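Local atomic coordinates of vanadium-dependent bromoperoxidase (Corallina officinalis, PDB entry 1QHB), a protein that catalyses the halogenation of organic substrates with bromide and hydrogen peroxide, using bound vanadate as its cofactor. Residues A[146-151]-A[211-216]; A[234-239]-A[324-329]; A[341-346]-A[498-503]. All blocks are in the same frame, centred on the assembly; numbering follows the deposited sequence.

Contact 1: A[146-151]-A[211-216]; sequences PAPVLT and IRRRRG
R213 reaches across to P146 and P148, and its guanidinium end does all the touching. At CB the chain sets out toward the 146-151 segment. CG then takes the place between the backbone N and the carbonyl carbon (chi1 65°), and from there the chain runs straight through CD to NE, long enough to bridge backbones whose nearest CA atoms, those of P148 and R213, are 11.2 Å apart.

The nitrogens at the end divide the work. NE forms a salt bridge with E154, at the start of helix 153-167, and NH1 forms a second one with E558 on helix 553-574. NH2 turns to the loop: R213 NH2 lies 4.2 Å from P146 O, too far for a direct bond, and a water closes the gap. This water donates to P146 O at 2.6 Å and accepts from R213 NH2 at 3.1 Å, lying in the plane of the guanidinium at its edge. The same NH2 comes within 4.2 Å of P148 CG, a loose contact made obliquely to the flat group. With two carboxylates and a water-linked carbonyl around it, the guanidinium is probably well fixed in rotation, and its positive charge is likely to be balanced by the two glutamates despite its burial.

P148 is buried as well, packing on E154 and E158 of helix 153-167, on S554 of helix 553-574 and on R404; its side chain is about 11 Å from that of H551 of the vanadate-binding site. R213, which also packs on F557, thus stands where helix 208-213, the loop ahead of helix 153-167 and the N-terminal part of helix 553-574 come together.

Contact 2: A[234-239]-A[324-329]; sequences GPYLSQ and RDLATW
Y236 and L237, neighbours in a loop without regular structure, both lean on the single side chain of L326 from helix 323-332. The loop comes in through G234 and P235, whose carbonyl oxygens are held by R225 and by K536 of helix 530-548.

Y236 is the first residue to touch the helix. Its CG is anti to the backbone N (chi1 -173°), which swings the ring so that one of its carbons, Y236 CE1, comes to 4.4 Å from L326 CD2. The methyl meets the ring obliquely. The phenol oxygen goes elsewhere, hydrogen-bonding to the backbone O of F224, while the ring also packs on I543 and M547 of helix 530-548.

At L237 the backbones draw closest, 9.4 Å between the CA atoms of L237 and L326. The leucines meet methyl to methyl, L237 CD2 being 4.4 Å from the same L326 CD2, so this one branch receives both loop residues. S238 and Q239 are tied to helix 530-548: the S238 hydroxyl is bonded to the backbone O of E533, and the backbone N of Q239 to the E533 side chain. L326 itself also touches M547, which makes helix 530-548 a shared neighbour of the loop and of helix 323-332. The L326 side chain is about 9 Å from those of R545 and H485, so the packing lies near the vanadate-binding site without belonging to it.

No hydrogen bond crosses between the segments. The contact is buried, apolar and rather loose, held by dispersion and exclusion of water, while the loop's course is probably fixed by its polar bonds to helix 530-548 and to F224 and R225.

Contact 3: A[341-346]-A[498-503]; sequences NACLIL and AFFDAN
The C-terminal exit of helix 484-499 packs here against helix 337-349, with F500 bridging the two. F500 is the first residue past that helix to leave helical backbone angles, and its ring reaches L346 and C343, which lie one turn apart on the other helix.

L346 covers one face. Its CD1 makes a CH-pi contact, 4.0 Å from the centroid of the F500 ring and 14° off the normal, while L346 CB stands over the outer part of the same face at 3.7 Å from F500 CE1. CB and the CD1 branch of L346 thus span the face, from F500 CE1 to F500 CD2.

Helix 484-499 begins at G484 and H485 of the vanadate-binding site, so this contact belongs to its far end, away from the annotated sites. After F500 the chain makes an inverse gamma turn centred on D501, whose carboxylate forms a salt bridge with R44 of a second subunit.

At the edge of the ring sits C343: its SG, anti to the backbone N (chi1 -168°), comes to 4.0 Å from F500 CE2 in a sulfur-aromatic contact. An alanine at F500 would lose the ring and is likely to leave L346 CD1 and C343 SG facing a gap between the two helices. F353 also meets the F500 ring, their planes at about 40°, and L346 further packs on V530 and F240.

How the contacts relate
All three contacts are buried, and none has a direct hydrogen bond between its segments. Contact 1 alone includes a partly exposed touching residue, P146; in contacts 2 and 3 all are buried. It is also the polar one: a water links an arginine to a loop carbonyl, while two glutamates of neighbouring helices pair with its charge. Contacts 2 and 3 are apolar: one leucine methyl against a tyrosine ring and a second leucine, and a phenylalanine with a leucine and a cysteine. Their nearest atoms are about 5 Å apart; they use the consecutive helices 323-332 and 337-349, and residues of both pack on helix 530-548. Contact 1 stands apart, its centre 25 Å and 32 Å from those of contacts 2 and 3.

Contact 1: A[146-151]-A[211-216]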
# COMPACT_ATOMS: atom_id res chain seq x y z
N PRO A 146 -26.07 -31.93 -6.21
CA PRO A 146 -25.96 -33.32 -5.85
C PRO A 146 -26.55 -34.24 -6.92
O PRO A 146 -27.66 -33.97 -7.38
CB PRO A 146 -26.79 -33.47 -4.59
CG PRO A 146 -26.99 -32.08 -4.03
CD PRO A 146 -26.73 -31.11 -5.14
N ALA A 147 -25.88 -35.35 -7.24
CA ALA A 147 -26.45 -36.34 -8.15
C ALA A 147 -27.55 -37.19 -7.53
O ALA A 147 -27.66 -37.31 -6.33
CB ALA A 147 -25.35 -37.28 -8.64
N PRO A 148 -28.45 -37.73 -8.36
CA PRO A 148 -29.51 -38.63 -7.92
C PRO A 148 -28.94 -39.79 -7.10
O PRO A 148 -27.85 -40.24 -7.44
CB PRO A 148 -30.07 -39.21 -9.23
CG PRO A 148 -29.75 -38.19 -10.25
CD PRO A 148 -28.40 -37.60 -9.85
N VAL A 149 -29.61 -40.27 -6.06
CA VAL A 149 -29.12 -41.39 -5.27
C VAL A 149 -29.68 -42.70 -5.82
O VAL A 149 -30.71 -42.73 -6.54
CB VAL A 149 -29.41 -41.30 -3.76
CG1 VAL A 149 -28.65 -40.10 -3.16
CG2 VAL A 149 -30.88 -41.14 -3.45
N LEU A 150 -29.02 -43.80 -5.48
CA LEU A 150 -29.31 -45.11 -6.00
C LEU A 150 -30.71 -45.59 -5.73
O LEU A 150 -31.28 -46.34 -6.54
CB LEU A 150 -28.37 -46.19 -5.46
CG LEU A 150 -26.97 -46.38 -6.02
CD1 LEU A 150 -26.29 -47.53 -5.27
CD2 LEU A 150 -27.01 -46.67 -7.51
N THR A 151 -31.32 -45.13 -4.66
CA THR A 151 -32.67 -45.54 -4.27
C THR A 151 -33.70 -44.54 -4.70
O THR A 151 -34.83 -44.59 -4.17
CB THR A 151 -32.67 -45.67 -2.72
OG1 THR A 151 -32.16 -44.41 -2.21
CG2 THR A 151 -31.68 -46.76 -2.25
N ILE A 211 -36.43 -30.03 -9.89
CA ILE A 211 -37.64 -29.56 -10.56
C ILE A 211 -37.24 -29.17 -11.95
O ILE A 211 -37.91 -29.51 -12.92
CB ILE A 211 -38.31 -28.40 -9.80
CG1 ILE A 211 -38.89 -28.92 -8.48
CG2 ILE A 211 -39.37 -27.70 -10.64
CD1 ILE A 211 -39.11 -27.83 -7.44
N ARG A 212 -36.11 -28.48 -12.13
CA ARG A 212 -35.73 -28.07 -13.48
C ARG A 212 -35.40 -29.24 -14.40
O ARG A 212 -35.65 -29.15 -15.60
CB ARG A 212 -34.56 -27.08 -13.36
CG ARG A 212 -34.30 -26.38 -14.69
CD ARG A 212 -33.10 -25.45 -14.66
NE ARG A 212 -32.80 -25.03 -16.04
CZ ARG A 212 -31.89 -24.16 -16.45
NH1 ARG A 212 -31.10 -23.50 -15.60
NH2 ARG A 212 -31.77 -23.93 -17.76
N ARG A 213 -34.85 -30.35 -13.94
CA ARG A 213 -34.55 -31.42 -14.90
C ARG A 213 -35.58 -32.55 -14.91
O ARG A 213 -35.35 -33.53 -15.62
CB ARG A 213 -33.14 -32.00 -14.64
CG ARG A 213 -33.00 -32.69 -13.30
CD ARG A 213 -31.54 -33.18 -13.09
NE ARG A 213 -31.59 -33.96 -11.84
CZ ARG A 213 -31.07 -33.52 -10.70
NH1 ARG A 213 -30.42 -32.35 -10.65
NH2 ARG A 213 -31.18 -34.25 -9.61
N ARG A 214 -36.68 -32.42 -14.17
CA ARG A 214 -37.66 -33.51 -14.14
C ARG A 214 -38.44 -33.58 -15.44
O ARG A 214 -38.82 -32.54 -15.95
CB ARG A 214 -38.62 -33.37 -12.97
CG ARG A 214 -39.49 -34.65 -12.88
CD ARG A 214 -39.89 -34.83 -11.43
NE ARG A 214 -40.76 -35.97 -11.26
CZ ARG A 214 -41.00 -36.51 -10.08
NH1 ARG A 214 -40.40 -35.96 -9.02
NH2 ARG A 214 -41.82 -37.54 -10.01
N ARG A 215 -38.65 -34.78 -16.00
CA ARG A 215 -39.32 -34.86 -17.29
C ARG A 215 -40.74 -35.36 -17.12
O ARG A 215 -41.01 -36.13 -16.23
CB ARG A 215 -38.56 -35.73 -18.30
CG ARG A 215 -37.21 -35.16 -18.67
CD ARG A 215 -36.41 -36.11 -19.50
NE ARG A 215 -35.67 -37.10 -18.74
CZ ARG A 215 -35.13 -38.17 -19.35
NH1 ARG A 215 -35.28 -38.29 -20.66
NH2 ARG A 215 -34.46 -39.05 -18.63
N GLY A 216 -41.61 -34.99 -18.07
CA GLY A 216 -42.98 -35.48 -18.00
C GLY A 216 -43.14 -36.68 -18.94
O GLY A 216 -42.25 -37.42 -19.33
O HOH W 1 -29.74 -32.45 -7.60

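Contact 2: A[234-239]-A[324-329]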
# COMPACT_ATOMS: atom_id res chain seq x y z
N GLY A 234 -38.88 -30.69 -34.60
CA GLY A 234 -38.28 -31.20 -35.83
C GLY A 234 -37.58 -32.52 -35.61
O GLY A 234 -37.78 -33.29 -34.65
N PRO A 235 -36.76 -32.88 -36.59
CA PRO A 235 -36.03 -34.12 -36.57
C PRO A 235 -35.14 -34.26 -35.35
O PRO A 235 -34.70 -33.28 -34.76
CB PRO A 235 -35.24 -34.14 -37.86
CG PRO A 235 -35.84 -33.07 -38.71
CD PRO A 235 -36.44 -32.06 -37.78
N TYR A 236 -34.83 -35.52 -35.04
CA TYR A 236 -34.04 -35.85 -33.88
C TYR A 236 -32.65 -35.23 -34.00
O TYR A 236 -32.12 -34.69 -33.04
CB TYR A 236 -33.93 -37.39 -33.80
CG TYR A 236 -33.26 -37.76 -32.49
CD1 TYR A 236 -31.89 -37.64 -32.37
CD2 TYR A 236 -33.98 -38.19 -31.40
CE1 TYR A 236 -31.25 -37.92 -31.18
CE2 TYR A 236 -33.33 -38.50 -30.20
CZ TYR A 236 -31.98 -38.34 -30.10
OH TYR A 236 -31.30 -38.59 -28.93
N LEU A 237 -32.00 -35.46 -35.16
CA LEU A 237 -30.65 -35.02 -35.40
C LEU A 237 -30.56 -33.58 -35.90
O LEU A 237 -31.30 -33.06 -36.74
CB LEU A 237 -29.91 -35.91 -36.39
CG LEU A 237 -29.71 -37.37 -35.93
CD1 LEU A 237 -29.30 -38.22 -37.11
CD2 LEU A 237 -28.66 -37.50 -34.84
N SER A 238 -29.59 -32.89 -35.28
CA SER A 238 -29.35 -31.51 -35.61
C SER A 238 -28.98 -31.49 -37.07
O SER A 238 -28.17 -32.35 -37.51
CB SER A 238 -28.16 -31.00 -34.75
OG SER A 238 -27.75 -29.71 -35.24
N GLN A 239 -29.36 -30.45 -37.81
CA GLN A 239 -28.92 -30.35 -39.20
C GLN A 239 -27.41 -30.35 -39.28
O GLN A 239 -26.78 -30.79 -40.25
CB GLN A 239 -29.41 -29.01 -39.83
CG GLN A 239 -30.94 -28.91 -39.89
CD GLN A 239 -31.50 -30.03 -40.78
OE1 GLN A 239 -31.23 -30.07 -41.99
NE2 GLN A 239 -32.22 -30.91 -40.10
N ARG A 324 -26.81 -46.52 -32.67
CA ARG A 324 -25.44 -47.00 -32.51
C ARG A 324 -24.49 -46.05 -33.21
O ARG A 324 -23.39 -45.77 -32.68
CB ARG A 324 -25.29 -48.44 -33.04
CG ARG A 324 -23.95 -49.10 -32.68
CD ARG A 324 -23.85 -50.56 -33.13
NE ARG A 324 -24.88 -51.43 -32.49
CZ ARG A 324 -24.80 -51.89 -31.26
NH1 ARG A 324 -23.75 -51.60 -30.48
NH2 ARG A 324 -25.75 -52.66 -30.74
N ASP A 325 -24.82 -45.57 -34.41
CA ASP A 325 -23.91 -44.66 -35.09
C ASP A 325 -23.68 -43.38 -34.27
O ASP A 325 -22.61 -42.79 -34.44
CB ASP A 325 -24.42 -44.30 -36.47
CG ASP A 325 -24.54 -45.48 -37.44
OD1 ASP A 325 -23.90 -46.51 -37.25
OD2 ASP A 325 -25.31 -45.35 -38.43
N LEU A 326 -24.66 -42.84 -33.57
CA LEU A 326 -24.45 -41.64 -32.77
C LEU A 326 -23.53 -42.04 -31.63
O LEU A 326 -22.57 -41.32 -31.35
CB LEU A 326 -25.77 -41.03 -32.28
CG LEU A 326 -25.64 -39.69 -31.58
CD1 LEU A 326 -24.90 -38.67 -32.46
CD2 LEU A 326 -26.99 -39.14 -31.10
N ALA A 327 -23.67 -43.22 -31.01
CA ALA A 327 -22.70 -43.70 -30.02
C ALA A 327 -21.32 -43.78 -30.62
O ALA A 327 -20.28 -43.30 -30.06
CB ALA A 327 -23.13 -45.08 -29.52
N THR A 328 -21.16 -44.34 -31.80
CA THR A 328 -19.83 -44.41 -32.43
C THR A 328 -19.26 -43.01 -32.65
O THR A 328 -18.04 -42.77 -32.56
CB THR A 328 -19.86 -45.12 -33.81
OG1 THR A 328 -20.40 -46.43 -33.58
CG2 THR A 328 -18.50 -45.24 -34.49
N TRP A 329 -20.08 -42.07 -33.09
CA TRP A 329 -19.63 -40.69 -33.31
C TRP A 329 -18.99 -40.11 -32.04
O TRP A 329 -17.88 -39.53 -32.11
CB TRP A 329 -20.86 -39.85 -33.73
CG TRP A 329 -20.51 -38.62 -34.52
CD1 TRP A 329 -20.58 -38.48 -35.87
CD2 TRP A 329 -20.00 -37.38 -34.02
NE1 TRP A 329 -20.15 -37.22 -36.25
CE2 TRP A 329 -19.79 -36.53 -35.12
CE3 TRP A 329 -19.67 -36.93 -32.74
CZ2 TRP A 329 -19.31 -35.23 -35.02
CZ3 TRP A 329 -19.18 -35.64 -32.60
CH2 TRP A 329 -19.00 -34.79 -33.73

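Contact 3: A[341-346]-A[498-503]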
# COMPACT_ATOMS: atom_id res chain seq x y z
N ASN A 341 -17.34 -28.01 -36.43
CA ASN A 341 -17.95 -28.38 -37.73
C ASN A 341 -19.22 -27.56 -37.94
O ASN A 341 -19.42 -27.20 -39.09
CB ASN A 341 -18.32 -29.86 -37.81
CG ASN A 341 -17.08 -30.75 -37.80
OD1 ASN A 341 -17.27 -31.98 -37.74
ND2 ASN A 341 -15.89 -30.18 -37.80
N ALA A 342 -19.98 -27.32 -36.88
CA ALA A 342 -21.19 -26.50 -36.99
C ALA A 342 -20.81 -25.08 -37.40
O ALA A 342 -21.34 -24.51 -38.35
CB ALA A 342 -21.91 -26.44 -35.66
N CYS A 343 -19.76 -24.57 -36.74
CA CYS A 343 -19.24 -23.28 -37.10
C CYS A 343 -18.80 -23.14 -38.53
O CYS A 343 -19.16 -22.14 -39.15
CB CYS A 343 -18.06 -22.92 -36.17
SG CYS A 343 -17.48 -21.20 -36.22
N LEU A 344 -18.11 -24.13 -39.06
CA LEU A 344 -17.69 -24.12 -40.46
C LEU A 344 -18.87 -24.12 -41.43
O LEU A 344 -18.79 -23.41 -42.43
CB LEU A 344 -16.76 -25.29 -40.72
CG LEU A 344 -15.39 -25.31 -40.03
CD1 LEU A 344 -14.78 -26.70 -40.21
CD2 LEU A 344 -14.46 -24.27 -40.63
N ILE A 345 -19.95 -24.83 -41.14
CA ILE A 345 -21.15 -24.82 -41.98
C ILE A 345 -21.74 -23.40 -41.98
O ILE A 345 -22.16 -22.89 -43.01
CB ILE A 345 -22.15 -25.84 -41.42
CG1 ILE A 345 -21.64 -27.27 -41.71
CG2 ILE A 345 -23.52 -25.71 -42.10
CD1 ILE A 345 -22.43 -28.38 -41.02
N LEU A 346 -21.84 -22.80 -40.78
CA LEU A 346 -22.43 -21.48 -40.62
C LEU A 346 -21.59 -20.48 -41.38
O LEU A 346 -22.16 -19.64 -42.09
CB LEU A 346 -22.56 -21.06 -39.15
CG LEU A 346 -23.46 -21.90 -38.24
CD1 LEU A 346 -23.31 -21.57 -36.77
CD2 LEU A 346 -24.92 -21.71 -38.64
N ALA A 498 -23.69 -16.70 -29.08
CA ALA A 498 -23.34 -15.34 -28.83
C ALA A 498 -22.78 -14.72 -30.12
O ALA A 498 -23.02 -13.54 -30.38
CB ALA A 498 -22.23 -15.20 -27.77
N PHE A 499 -21.94 -15.47 -30.83
CA PHE A 499 -21.23 -14.85 -31.94
C PHE A 499 -22.04 -14.73 -33.22
O PHE A 499 -21.75 -13.84 -34.03
CB PHE A 499 -19.99 -15.73 -32.20
CG PHE A 499 -18.81 -14.88 -32.55
CD1 PHE A 499 -18.68 -14.36 -33.82
CD2 PHE A 499 -17.87 -14.59 -31.61
CE1 PHE A 499 -17.59 -13.57 -34.14
CE2 PHE A 499 -16.81 -13.77 -31.89
CZ PHE A 499 -16.66 -13.27 -33.16
N PHE A 500 -22.95 -15.65 -33.44
CA PHE A 500 -23.74 -15.69 -34.68
C PHE A 500 -25.12 -15.10 -34.41
O PHE A 500 -25.45 -14.88 -33.22
CB PHE A 500 -23.95 -17.09 -35.29
CG PHE A 500 -22.75 -17.56 -36.06
CD1 PHE A 500 -22.57 -17.28 -37.40
CD2 PHE A 500 -21.78 -18.32 -35.40
CE1 PHE A 500 -21.44 -17.72 -38.06
CE2 PHE A 500 -20.65 -18.73 -36.06
CZ PHE A 500 -20.47 -18.46 -37.40
N ASP A 501 -25.88 -14.76 -35.44
CA ASP A 501 -27.24 -14.21 -35.23
C ASP A 501 -28.06 -15.45 -34.92
O ASP A 501 -28.52 -16.15 -35.89
CB ASP A 501 -27.73 -13.53 -36.51
CG ASP A 501 -29.04 -12.81 -36.39
OD1 ASP A 501 -29.71 -12.88 -35.35
OD2 ASP A 501 -29.48 -12.13 -37.34
N ALA A 502 -28.16 -15.87 -33.68
CA ALA A 502 -28.76 -17.14 -33.30
C ALA A 502 -30.20 -17.38 -33.68
O ALA A 502 -30.61 -18.56 -33.78
CB ALA A 502 -28.58 -17.31 -31.80
N ASN A 503 -31.00 -16.34 -33.81
CA ASN A 503 -32.41 -16.50 -34.17
C ASN A 503 -32.65 -16.48 -35.67
O ASN A 503 -33.81 -16.50 -36.10
CB ASN A 503 -33.28 -15.41 -33.50
CG ASN A 503 -33.26 -15.64 -32.02
OD1 ASN A 503 -33.48 -16.69 -31.46
ND2 ASN A 503 -32.93 -14.70 -31.19